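Local atomic coordinates of pectinesterase (Aspergillus niger, PDB entry 5C1E), a protein that hydrolyses the methyl esters of galacturonosyl units in pectin, releasing methanol, and is probably involved in the maceration and soft-rotting of plant tissue. Residues Q48-Y53 / T93-S98; V122-Q127 / V144-Q149; F164-V169 / A186-T191. All blocks are in the same frame, centred on the assembly; numbering follows the deposited sequence. Where two conformers were deposited one is given.

Overall arrangement
All three contacts join neighbouring strands of one parallel sheet of the right-handed beta-helix, and they follow one another along the chain without nesting or crossing. Contact 1 closes a loop of 39 residues, setting strand 94-96 beside the outermost strand 49-51. Contact 2 then opens at strand 121-124, which is itself the next neighbour of 94-96, and closes over 16 residues on 142-146, reaching into 148-152 of a second sheet. Contact 3, again spanning 16 residues, pairs 163-165 with 182-187. Probable backbone hydrogen bonds connect contacts 1 and 2, and likewise 2 and 3; contacts 1 and 3, with centres about 20 Å apart, do not touch.

Contact 1 of 3, residues Q48-Y53 / T93-S98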
ATOM      1  N   GLN A  48     -14.359   7.387  -8.199  1.00 18.70           N
ATOM      2  CA  GLN A  48     -13.131   6.858  -8.789  1.00 18.63           C
ATOM      3  C   GLN A  48     -12.253   8.057  -9.149  1.00 19.07           C
ATOM      4  O   GLN A  48     -12.676   8.937  -9.899  1.00 19.55           O
ATOM      5  CB  GLN A  48     -13.439   6.013 -10.024  1.00 20.43           C
ATOM      6  CG  GLN A  48     -12.231   5.263 -10.541  1.00 21.31           C
ATOM      7  CD  GLN A  48     -12.548   4.326 -11.685  1.00 22.00           C
ATOM      8  OE1 GLN A  48     -13.523   4.513 -12.423  1.00 22.41           O
ATOM      9  NE2 GLN A  48     -11.722   3.299 -11.839  1.00 21.23           N
ATOM     10  N   LEU A  49     -11.051   8.118  -8.588  1.00 17.95           N
ATOM     11  CA  LEU A  49     -10.252   9.343  -8.630  1.00 18.69           C
ATOM     12  C   LEU A  49      -8.896   9.144  -9.285  1.00 19.41           C
ATOM     13  O   LEU A  49      -8.264   8.099  -9.127  1.00 19.35           O
ATOM     14  CB  LEU A  49     -10.033   9.846  -7.204  1.00 18.49           C
ATOM     15  CG  LEU A  49     -11.304  10.094  -6.405  1.00 19.05           C
ATOM     16  CD1 LEU A  49     -10.953  10.403  -4.964  1.00 18.79           C
ATOM     17  CD2 LEU A  49     -12.102  11.220  -7.044  1.00 19.68           C
ATOM     18  N   THR A  50      -8.450  10.148 -10.031  1.00 19.99           N
ATOM     19  CA  THR A  50      -7.068  10.204 -10.498  1.00 20.31           C
ATOM     20  C   THR A  50      -6.442  11.429  -9.870  1.00 21.04           C
ATOM     21  O   THR A  50      -6.981  12.537 -10.017  1.00 21.84           O
ATOM     22  CB  THR A  50      -6.974  10.264 -12.032  1.00 21.89           C
ATOM     23  OG1 THR A  50      -7.540   9.062 -12.570  1.00 22.27           O
ATOM     24  CG2 THR A  50      -5.517  10.386 -12.486  1.00 22.22           C
ATOM     25  N   ILE A  51      -5.343  11.233  -9.154  1.00 19.43           N
ATOM     26  CA  ILE A  51      -4.639  12.333  -8.481  1.00 20.30           C
ATOM     27  C   ILE A  51      -3.434  12.730  -9.338  1.00 19.91           C
ATOM     28  O   ILE A  51      -2.402  12.041  -9.332  1.00 18.79           O
ATOM     29  CB  ILE A  51      -4.109  11.953  -7.089  1.00 21.58           C
ATOM     30  CG1 ILE A  51      -5.157  11.230  -6.231  1.00 23.35           C
ATOM     31  CG2 ILE A  51      -3.590  13.187  -6.349  1.00 21.94           C
ATOM     32  CD1 ILE A  51      -6.414  11.987  -5.934  1.00 23.86           C
ATOM     33  N   ASP A  52      -3.565  13.827 -10.086  1.00 20.32           N
ATOM     34  CA  ASP A  52      -2.500  14.258 -10.997  1.00 21.70           C
ATOM     35  C   ASP A  52      -2.089  15.713 -10.799  1.00 21.78           C
ATOM     36  O   ASP A  52      -1.499  16.304 -11.683  1.00 23.40           O
ATOM     37  CB  ASP A  52      -2.913  14.012 -12.456  1.00 23.25           C
ATOM     38  CG  ASP A  52      -4.182  14.758 -12.834  1.00 25.65           C
ATOM     39  OD1 ASP A  52      -4.629  15.619 -12.038  1.00 25.47           O
ATOM     40  OD2 ASP A  52      -4.730  14.472 -13.918  1.00 28.39           O
ATOM     41  N   TYR A  53      -2.379  16.273  -9.634  1.00 20.48           N
ATOM     42  CA  TYR A  53      -2.042  17.657  -9.332  1.00 20.44           C
ATOM     43  C   TYR A  53      -0.536  17.900  -9.527  1.00 20.78           C
ATOM     44  O   TYR A  53       0.302  17.057  -9.150  1.00 19.41           O
ATOM     45  CB  TYR A  53      -2.468  17.952  -7.891  1.00 19.81           C
ATOM     46  CG  TYR A  53      -2.255  19.374  -7.444  1.00 19.59           C
ATOM     47  CD1 TYR A  53      -2.917  20.429  -8.078  1.00 20.02           C
ATOM     48  CD2 TYR A  53      -1.405  19.666  -6.389  1.00 18.53           C
ATOM     49  CE1 TYR A  53      -2.718  21.738  -7.665  1.00 20.11           C
ATOM     50  CE2 TYR A  53      -1.196  20.972  -5.972  1.00 19.05           C
ATOM     51  CZ  TYR A  53      -1.859  22.006  -6.622  1.00 19.73           C
ATOM     52  OH  TYR A  53      -1.678  23.322  -6.227  1.00 20.42           O
ATOM     53  N   THR A  93      -9.616   2.394  -7.670  1.00 15.86           N
ATOM     54  CA  THR A  93     -10.492   3.378  -7.042  1.00 15.51           C
ATOM     55  C   THR A  93      -9.781   4.723  -6.950  1.00 15.14           C
ATOM     56  O   THR A  93     -10.389   5.779  -7.195  1.00 14.27           O
ATOM     57  CB  THR A  93     -10.959   2.895  -5.674  1.00 15.47           C
ATOM     58  OG1 THR A  93     -11.699   1.687  -5.862  1.00 15.16           O
ATOM     59  CG2 THR A  93     -11.834   3.926  -5.016  1.00 16.12           C
ATOM     60  N   VAL A  94      -8.494   4.673  -6.631  1.00 14.56           N
ATOM     61  CA  VAL A  94      -7.640   5.878  -6.605  1.00 14.70           C
ATOM     62  C   VAL A  94      -6.336   5.621  -7.368  1.00 15.21           C
ATOM     63  O   VAL A  94      -5.638   4.622  -7.119  1.00 14.78           O
ATOM     64  CB  VAL A  94      -7.279   6.324  -5.178  1.00 14.66           C
ATOM     65  CG1 VAL A  94      -6.342   7.521  -5.227  1.00 14.87           C
ATOM     66  CG2 VAL A  94      -8.516   6.692  -4.379  1.00 14.52           C
ATOM     67  N   ASN A  95      -6.021   6.526  -8.296  1.00 15.30           N
ATOM     68  CA  ASN A  95      -4.849   6.414  -9.147  1.00 16.15           C
ATOM     69  C   ASN A  95      -3.946   7.599  -8.865  1.00 16.08           C
ATOM     70  O   ASN A  95      -4.270   8.715  -9.237  1.00 16.17           O
ATOM     71  CB  ASN A  95      -5.278   6.380 -10.631  1.00 17.38           C
ATOM     72  CG  ASN A  95      -4.112   6.260 -11.597  1.00 18.75           C
ATOM     73  OD1 ASN A  95      -2.958   6.081 -11.202  1.00 20.28           O
ATOM     74  ND2 ASN A  95      -4.420   6.333 -12.894  1.00 20.44           N
ATOM     75  N   VAL A  96      -2.827   7.366  -8.187  1.00 16.02           N
ATOM     76  CA  VAL A  96      -1.934   8.460  -7.810  1.00 16.76           C
ATOM     77  C   VAL A  96      -0.779   8.575  -8.794  1.00 17.09           C
ATOM     78  O   VAL A  96       0.132   7.730  -8.815  1.00 16.78           O
ATOM     79  CB  VAL A  96      -1.374   8.280  -6.399  1.00 16.70           C
ATOM     80  CG1 VAL A  96      -0.533   9.482  -6.012  1.00 17.23           C
ATOM     81  CG2 VAL A  96      -2.499   8.101  -5.392  1.00 18.04           C
ATOM     82  N   VAL A  97      -0.806   9.631  -9.590  1.00 18.41           N
ATOM     83  CA  VAL A  97       0.288   9.922 -10.523  1.00 20.34           C
ATOM     84  C   VAL A  97       0.946  11.279 -10.230  1.00 22.07           C
ATOM     85  O   VAL A  97       1.588  11.887 -11.097  1.00 24.79           O
ATOM     86  CB  VAL A  97      -0.169   9.818 -11.986  1.00 20.91           C
ATOM     87  CG1 VAL A  97      -0.586   8.397 -12.294  1.00 20.66           C
ATOM     88  CG2 VAL A  97      -1.288  10.807 -12.294  1.00 21.37           C
ATOM     89  N   SER A  98       0.850  11.727  -8.984  1.00 21.42           N
ATOM     90  CA  SER A  98       1.360  13.039  -8.608  1.00 20.48           C
ATOM     91  C   SER A  98       2.528  12.871  -7.632  1.00 20.21           C
ATOM     92  O   SER A  98       2.340  12.410  -6.488  1.00 19.04           O
ATOM     93  CB  SER A  98       0.216  13.853  -7.983  1.00 20.65           C
ATOM     94  OG  SER A  98       0.647  15.106  -7.486  1.00 20.84           O
TER
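Ser98 OG donates to Tyr53 O over 2.6 Å, approaching in the plane of the carbonyl and on a lone pair. With OG anti to the backbone N (chi1 175°), the hydroxyl is brought to that oxygen where the strand pairing has ended. Upstream, strands 49-51 and 94-96 run parallel, 13° apart, as adjacent rungs of the beta-helix. Their ladder alternates in direction: Leu49 N to Thr93 O, Asn95 N to Leu49 O, Ile51 N to Asn95 O (2.7 Å) and Val97 N to Ile51 O. The face bearing Leu49, Ile51, Val94 and Val96 is buried. There Ile51 CG1 lies 4.0 Å from Val94 CG1 and 4.2 Å from Val96 CG2, so one methylene bridges two valines of the next rung; Leu26 of helix 22-29 also packs on Ile51. On the other face Thr50 and Asn95 stand side by side, pointing the same way, with Thr50 OG1 4.0 Å from Asn95 CB. Further on, Val97 CG2 touches both Ile51 O, at 3.4 Å, and Asp52 CB. The chemistry is thus divided: main-chain bonds set the register, aliphatic branches fill the inner face, and a serine hydroxyl continues the polar link beyond the last backbone bond.

Contact 2 of 3, residues V122-Q127 / V144-Q149. With NAG (2-acetamido-2-deoxy-beta-D-glucopyranose), chain B.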
ATOM      1  N   VAL A 122      -3.531   2.640  -6.847  1.00 15.37           N
ATOM      2  CA  VAL A 122      -2.268   2.514  -7.553  1.00 16.26           C
ATOM      3  C   VAL A 122      -1.406   3.721  -7.205  1.00 15.70           C
ATOM      4  O   VAL A 122      -1.851   4.884  -7.272  1.00 15.79           O
ATOM      5  CB  VAL A 122      -2.402   2.292  -9.088  1.00 17.56           C
ATOM      6  CG1 VAL A 122      -3.371   3.249  -9.727  1.00 17.97           C
ATOM      7  CG2 VAL A 122      -1.042   2.389  -9.778  1.00 17.68           C
ATOM      8  N   GLY A 123      -0.184   3.421  -6.807  1.00 14.85           N
ATOM      9  CA  GLY A 123       0.835   4.427  -6.596  1.00 14.49           C
ATOM     10  C   GLY A 123       1.793   4.424  -7.757  1.00 14.84           C
ATOM     11  O   GLY A 123       2.518   3.455  -7.958  1.00 14.96           O
ATOM     12  N   ASN A 124       1.788   5.499  -8.539  1.00 15.42           N
ATOM     13  CA  ASN A 124       2.617   5.569  -9.747  1.00 16.06           C
ATOM     14  C   ASN A 124       3.284   6.934  -9.869  1.00 16.70           C
ATOM     15  O   ASN A 124       3.043   7.685 -10.816  1.00 17.13           O
ATOM     16  CB  ASN A 124       1.766   5.226 -10.972  1.00 16.40           C
ATOM     17  CG  ASN A 124       2.574   5.133 -12.247  1.00 17.29           C
ATOM     18  OD1 ASN A 124       3.771   4.874 -12.222  1.00 17.55           O
ATOM     19  ND2 ASN A 124       1.919   5.365 -13.373  1.00 18.34           N
ATOM     20  N   ALA A 125       4.138   7.217  -8.898  1.00 17.32           N
ATOM     21  CA  ALA A 125       4.862   8.483  -8.775  1.00 18.16           C
ATOM     22  C   ALA A 125       5.874   8.365  -7.629  1.00 18.56           C
ATOM     23  O   ALA A 125       5.884   7.386  -6.878  1.00 17.81           O
ATOM     24  CB  ALA A 125       3.898   9.626  -8.507  1.00 19.48           C
ATOM     25  N   ASP A 126       6.737   9.361  -7.502  1.00 18.65           N
ATOM     26  CA  ASP A 126       7.780   9.336  -6.479  1.00 18.71           C
ATOM     27  C   ASP A 126       7.402  10.108  -5.216  1.00 18.24           C
ATOM     28  O   ASP A 126       6.572  11.019  -5.241  1.00 18.49           O
ATOM     29  CB  ASP A 126       9.075   9.953  -7.021  1.00 19.82           C
ATOM     30  CG  ASP A 126       9.784   9.072  -8.029  1.00 21.43           C
ATOM     31  OD1 ASP A 126       9.919   7.846  -7.802  1.00 20.78           O
ATOM     32  OD2 ASP A 126      10.261   9.628  -9.044  1.00 22.21           O
ATOM     33  N   GLN A 127       8.070   9.749  -4.125  1.00 17.77           N
ATOM     34  CA  GLN A 127       7.888  10.369  -2.812  1.00 18.28           C
ATOM     35  C   GLN A 127       6.432  10.352  -2.359  1.00 16.91           C
ATOM     36  O   GLN A 127       5.885  11.371  -1.929  1.00 16.75           O
ATOM     37  CB  GLN A 127       8.482  11.786  -2.815  1.00 20.25           C
ATOM     38  CG  GLN A 127       9.928  11.744  -3.266  1.00 22.87           C
ATOM     39  CD  GLN A 127      10.742  12.978  -2.950  1.00 26.28           C
ATOM     40  OE1 GLN A 127      10.226  14.021  -2.538  1.00 28.51           O
ATOM     41  NE2 GLN A 127      12.050  12.860  -3.150  1.00 28.37           N
ATOM     42  N   VAL A 144       1.612  -1.036  -6.145  1.00 13.28           N
ATOM     43  CA  VAL A 144       2.774  -0.174  -5.940  1.00 14.07           C
ATOM     44  C   VAL A 144       3.578  -0.206  -7.254  1.00 13.94           C
ATOM     45  O   VAL A 144       4.592  -0.875  -7.385  1.00 13.47           O
ATOM     46  CB  VAL A 144       3.575  -0.567  -4.688  1.00 13.39           C
ATOM     47  CG1 VAL A 144       2.707  -0.343  -3.447  1.00 13.69           C
ATOM     48  CG2 VAL A 144       4.074  -2.012  -4.708  1.00 13.45           C
ATOM     49  N   LYS A 145       3.058   0.502  -8.241  1.00 14.24           N
ATOM     50  CA  LYS A 145       3.453   0.287  -9.623  1.00 14.91           C
ATOM     51  C   LYS A 145       4.867   0.764  -9.907  1.00 15.32           C
ATOM     52  O   LYS A 145       5.668   0.053 -10.529  1.00 14.99           O
ATOM     53  CB  LYS A 145       2.462   0.998 -10.565  1.00 15.77           C
ATOM     54  CG  LYS A 145       2.843   0.892 -12.032  1.00 16.54           C
ATOM     55  CD  LYS A 145       1.767   1.509 -12.918  1.00 17.79           C
ATOM     56  CE  LYS A 145       2.004   1.117 -14.366  1.00 19.50           C
ATOM     57  NZ  LYS A 145       1.069   1.843 -15.249  1.00 20.65           N
ATOM     58  N   ALA A 146       5.160   1.988  -9.474  1.00 15.13           N
ATOM     59  CA  ALA A 146       6.480   2.570  -9.686  1.00 15.52           C
ATOM     60  C   ALA A 146       6.717   3.729  -8.738  1.00 15.85           C
ATOM     61  O   ALA A 146       5.770   4.315  -8.202  1.00 16.25           O
ATOM     62  CB  ALA A 146       6.624   3.051 -11.121  1.00 16.03           C
ATOM     63  N   GLY A 147       7.988   4.076  -8.581  1.00 15.96           N
ATOM     64  CA  GLY A 147       8.405   5.188  -7.746  1.00 16.50           C
ATOM     65  C   GLY A 147       8.675   4.837  -6.294  1.00 16.52           C
ATOM     66  O   GLY A 147       8.381   3.726  -5.840  1.00 17.67           O
ATOM     67  N   THR A 148       9.236   5.798  -5.570  1.00 16.69           N
ATOM     68  CA  THR A 148       9.572   5.617  -4.166  1.00 16.57           C
ATOM     69  C   THR A 148       8.333   5.900  -3.330  1.00 16.16           C
ATOM     70  O   THR A 148       7.643   6.899  -3.543  1.00 16.10           O
ATOM     71  CB  THR A 148      10.735   6.518  -3.749  1.00 17.34           C
ATOM     72  OG1 THR A 148      10.465   7.864  -4.138  1.00 17.16           O
ATOM     73  CG2 THR A 148      12.012   6.045  -4.422  1.00 17.71           C
ATOM     74  N   GLN A 149       8.020   4.980  -2.423  1.00 16.35           N
ATOM     75  CA  GLN A 149       6.785   5.039  -1.669  1.00 15.88           C
ATOM     76  C   GLN A 149       7.016   4.571  -0.253  1.00 16.70           C
ATOM     77  O   GLN A 149       7.829   3.658  -0.008  1.00 16.33           O
ATOM     78  CB  GLN A 149       5.706   4.183  -2.328  1.00 16.14           C
ATOM     79  CG  GLN A 149       5.467   4.523  -3.783  1.00 16.56           C
ATOM     80  CD  GLN A 149       4.341   3.728  -4.423  1.00 16.90           C
ATOM     81  OE1 GLN A 149       3.410   3.262  -3.760  1.00 16.63           O
ATOM     82  NE2 GLN A 149       4.400   3.616  -5.734  1.00 17.10           N
TER
HETATM   83  C1  NAG B 401       7.828  19.268  -3.040  0.60 37.32           C
HETATM   84  C2  NAG B 401       8.419  20.486  -2.353  0.60 37.90           C
HETATM   85  C3  NAG B 401       9.901  20.177  -2.159  0.60 38.65           C
HETATM   86  C4  NAG B 401      10.069  18.849  -1.393  0.60 37.83           C
HETATM   87  C5  NAG B 401       9.145  17.725  -1.902  0.60 35.88           C
HETATM   88  C6  NAG B 401       9.066  16.542  -0.949  0.60 34.64           C
HETATM   89  C7  NAG B 401       7.303  22.674  -2.693  0.60 38.51           C
HETATM   90  C8  NAG B 401       7.087  23.860  -3.594  0.60 38.99           C
HETATM   91  N2  NAG B 401       8.123  21.699  -3.116  0.60 37.94           N
HETATM   92  O3  NAG B 401      10.530  21.252  -1.484  0.60 39.24           O
HETATM   93  O4  NAG B 401      11.417  18.404  -1.458  0.60 37.15           O
HETATM   94  O5  NAG B 401       7.834  18.203  -2.104  0.60 35.98           O
HETATM   95  O6  NAG B 401       8.310  15.506  -1.549  0.60 32.28           O
HETATM   96  O7  NAG B 401       6.720  22.655  -1.612  0.60 39.61           O
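Lys145 and Asn124 cross at an angle between neighbouring strands of the parallel beta-helix, the lysine CD lying 3.8 Å from Asn124 CG. The lysine chain is extended, its CG anti to the backbone N (chi1 177°), and its amine forms a salt bridge with Asp89. Beside it Val122 points the same way, CG2 against Lys145 CB, while Asn124 OD1 rests 3.6 Å from Ala146 CB. The axes of strands 122-124 and 144-146 make an angle of 19°, and the pairing is loose: Gly123 O receives three weak bonds, from Lys145 N, Ala146 N and the side-chain NE2 of Gln149. The same NE2 donates to Ala146 O at 2.9 Å from above the carbonyl plane, though within its own amide plane, while Gln149 OE1 is held by Tyr151. A CB on Gly123 would clash with that OE1. Where the chain turns towards strand 148-152, Asp126 and Thr148 also cross, and Asp126 OD1 accepts from Thr148 N at 3.1 Å through its anti lone pair. Gln127, whose side chain reaches the N-acetylglucosamine stub, runs alongside Thr148. Its backbone N donates to Thr148 OG1 over 3.0 Å, with an angle of 164° at the hydrogen.

Contact 3 of 3, residues F164-V169 / A186-T191; sequences FGDASV and ASSRET
Ser188 N donates to Gly165 O over 3.0 Å, and Gly165 N to Ala186 O over 3.2 Å. Both bonds are nearly straight at the hydrogen, yet each donor stands above the plane of its acceptor carbonyl, by 65° in the first case. Gly165 O is gripped a second time by Tyr198 OH. Ser187 CA adds a C-H...O contact to the same oxygen, while within its own segment Ser187 OG accepts from Arg189 N, forming an ST turn as the strand ends. The guanidinium of Arg189 leads away to the backbone oxygens of Asp194 and Leu226. The paired residues, Phe164 with Ala186 and Gly165 with Ser187, lie in parallel register on successive coils of the beta-helix, near Asp161, the predicted active-site residue. Gly165 adopts backbone angles at which a side chain would jam against the preceding carbonyl. Packing follows on the Phe164 face: its CB lies 3.8 Å from Ala186 CB, and chi1 of 77° sets CG between the backbone N and carbonyl carbon. The ring leads away from Ala186, stacks with Tyr143 and meets Trp223, while Ala186 itself touches Asp161. Further along, Ser188 OG presses close to the Gly165-Asp166 peptide, 3.0 Å from Gly165 C, and Asp166 OD1 comes within 3.3 Å of Arg189 CA.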
ATOM      1  N   PHE A 164       1.789  -5.338  -5.160  1.00 12.85           N
ATOM      2  CA  PHE A 164       2.384  -5.756  -6.428  1.00 12.81           C
ATOM      3  C   PHE A 164       2.830  -4.566  -7.266  1.00 13.08           C
ATOM      4  O   PHE A 164       2.283  -3.477  -7.144  1.00 12.39           O
ATOM      5  CB  PHE A 164       1.408  -6.690  -7.214  1.00 13.23           C
ATOM      6  CG  PHE A 164       0.283  -5.963  -7.906  1.00 13.65           C
ATOM      7  CD1 PHE A 164      -0.754  -5.398  -7.166  1.00 13.74           C
ATOM      8  CD2 PHE A 164       0.259  -5.841  -9.279  1.00 13.79           C
ATOM      9  CE1 PHE A 164      -1.769  -4.705  -7.794  1.00 14.16           C
ATOM     10  CE2 PHE A 164      -0.753  -5.145  -9.913  1.00 14.20           C
ATOM     11  CZ  PHE A 164      -1.767  -4.583  -9.179  1.00 14.11           C
ATOM     12  N   GLY A 165       3.824  -4.808  -8.127  1.00 13.86           N
ATOM     13  CA  GLY A 165       4.396  -3.766  -8.991  1.00 14.13           C
ATOM     14  C   GLY A 165       5.875  -3.599  -8.749  1.00 14.56           C
ATOM     15  O   GLY A 165       6.507  -4.436  -8.071  1.00 14.26           O
ATOM     16  N   ASP A 166       6.421  -2.510  -9.291  1.00 15.03           N
ATOM     17  CA  ASP A 166       7.866  -2.250  -9.309  1.00 15.95           C
ATOM     18  C   ASP A 166       8.285  -0.964  -8.577  1.00 15.99           C
ATOM     19  O   ASP A 166       9.371  -0.398  -8.835  1.00 16.58           O
ATOM     20  CB  ASP A 166       8.384  -2.208 -10.743  1.00 16.91           C
ATOM     21  CG  ASP A 166       9.896  -2.182 -10.818  1.00 18.24           C
ATOM     22  OD1 ASP A 166      10.568  -2.870 -10.039  1.00 19.03           O
ATOM     23  OD2 ASP A 166      10.409  -1.433 -11.657  1.00 20.62           O
ATOM     24  N   ALA A 167       7.441  -0.507  -7.667  1.00 15.02           N
ATOM     25  CA  ALA A 167       7.812   0.567  -6.761  1.00 15.29           C
ATOM     26  C   ALA A 167       8.980   0.129  -5.910  1.00 15.49           C
ATOM     27  O   ALA A 167       9.155  -1.074  -5.663  1.00 15.61           O
ATOM     28  CB  ALA A 167       6.639   0.933  -5.867  1.00 15.28           C
ATOM     29  N   SER A 168       9.760   1.093  -5.434  1.00 15.50           N
ATOM     30  CA  SER A 168      10.678   0.817  -4.353  1.00 16.20           C
ATOM     31  C   SER A 168       9.990   1.321  -3.096  1.00 16.11           C
ATOM     32  O   SER A 168       9.789   2.537  -2.931  1.00 17.11           O
ATOM     33  CB  SER A 168      12.031   1.475  -4.554  1.00 16.55           C
ATOM     34  OG  SER A 168      12.958   0.849  -3.706  1.00 16.78           O
ATOM     35  N   VAL A 169       9.604   0.381  -2.236  1.00 15.48           N
ATOM     36  CA  VAL A 169       8.582   0.671  -1.229  1.00 15.38           C
ATOM     37  C   VAL A 169       8.939   0.127   0.135  1.00 15.67           C
ATOM     38  O   VAL A 169       9.432  -0.998   0.268  1.00 15.10           O
ATOM     39  CB  VAL A 169       7.183   0.183  -1.706  1.00 15.65           C
ATOM     40  CG1 VAL A 169       7.226  -1.280  -2.096  1.00 15.51           C
ATOM     41  CG2 VAL A 169       6.099   0.469  -0.672  1.00 15.92           C
ATOM     42  N   ALA A 186       3.896  -9.413  -5.051  1.00 13.57           N
ATOM     43  CA  ALA A 186       4.218  -9.816  -6.400  1.00 13.40           C
ATOM     44  C   ALA A 186       5.012  -8.709  -7.101  1.00 13.42           C
ATOM     45  O   ALA A 186       4.472  -7.913  -7.876  1.00 12.79           O
ATOM     46  CB  ALA A 186       2.940 -10.166  -7.162  1.00 13.66           C
ATOM     47  N   SER A 187       6.307  -8.659  -6.802  1.00 13.42           N
ATOM     48  CA  SER A 187       7.172  -7.626  -7.358  1.00 14.27           C
ATOM     49  C   SER A 187       7.467  -7.907  -8.824  1.00 14.12           C
ATOM     50  O   SER A 187       7.735  -9.048  -9.197  1.00 13.93           O
ATOM     51  CB  SER A 187       8.486  -7.522  -6.594  1.00 14.72           C
ATOM     52  OG  SER A 187       9.443  -6.764  -7.319  1.00 15.35           O
ATOM     53  N   SER A 188       7.446  -6.841  -9.622  1.00 14.49           N
ATOM     54  CA  SER A 188       7.769  -6.902 -11.044  1.00 14.97           C
ATOM     55  C   SER A 188       9.167  -6.332 -11.359  1.00 15.62           C
ATOM     56  O   SER A 188       9.467  -6.002 -12.517  1.00 16.34           O
ATOM     57  CB  SER A 188       6.692  -6.173 -11.862  1.00 15.21           C
ATOM     58  OG  SER A 188       6.493  -4.869 -11.350  1.00 14.19           O
ATOM     59  N   ARG A 189      10.054  -6.296 -10.364  1.00 15.84           N
ATOM     60  CA  ARG A 189      11.445  -5.971 -10.639  1.00 15.93           C
ATOM     61  C   ARG A 189      11.997  -6.980 -11.652  1.00 16.49           C
ATOM     62  O   ARG A 189      11.842  -8.196 -11.481  1.00 15.68           O
ATOM     63  CB  ARG A 189      12.273  -5.982  -9.351  1.00 15.61           C
ATOM     64  CG  ARG A 189      13.737  -5.655  -9.564  1.00 15.84           C
ATOM     65  CD  ARG A 189      14.467  -5.411  -8.245  1.00 16.51           C
ATOM     66  NE  ARG A 189      15.890  -5.136  -8.455  1.00 16.27           N
ATOM     67  CZ  ARG A 189      16.873  -6.049  -8.482  1.00 16.42           C
ATOM     68  NH1 ARG A 189      18.116  -5.657  -8.706  1.00 16.09           N
ATOM     69  NH2 ARG A 189      16.644  -7.348  -8.279  1.00 16.82           N
ATOM     70  N   GLU A 190      12.623  -6.477 -12.717  1.00 17.40           N
ATOM     71  CA  GLU A 190      12.991  -7.346 -13.833  1.00 19.66           C
ATOM     72  C   GLU A 190      14.385  -7.159 -14.449  1.00 19.35           C
ATOM     73  O   GLU A 190      14.747  -7.921 -15.330  1.00 19.70           O
ATOM     74  CB  GLU A 190      11.916  -7.268 -14.926  1.00 22.29           C
ATOM     75  CG  GLU A 190      11.921  -6.003 -15.749  1.00 25.40           C
ATOM     76  CD  GLU A 190      10.699  -5.866 -16.666  1.00 29.06           C
ATOM     77  OE1 GLU A 190      10.698  -4.928 -17.502  1.00 32.37           O
ATOM     78  OE2 GLU A 190       9.753  -6.671 -16.570  1.00 29.26           O
ATOM     79  N   THR A 191      15.158  -6.185 -13.976  1.00 19.42           N
ATOM     80  CA  THR A 191      16.524  -5.959 -14.465  0.50 19.00           C
ATOM     81  C   THR A 191      17.453  -5.713 -13.303  1.00 19.64           C
ATOM     82  O   THR A 191      17.026  -5.269 -12.239  1.00 18.14           O
ATOM     83  CB  THR A 191      16.643  -4.759 -15.440  0.50 18.98           C
ATOM     84  OG1 THR A 191      16.221  -3.533 -14.803  0.50 17.58           O
ATOM     85  CG2 THR A 191      15.848  -5.025 -16.703  0.50 19.06           C
TER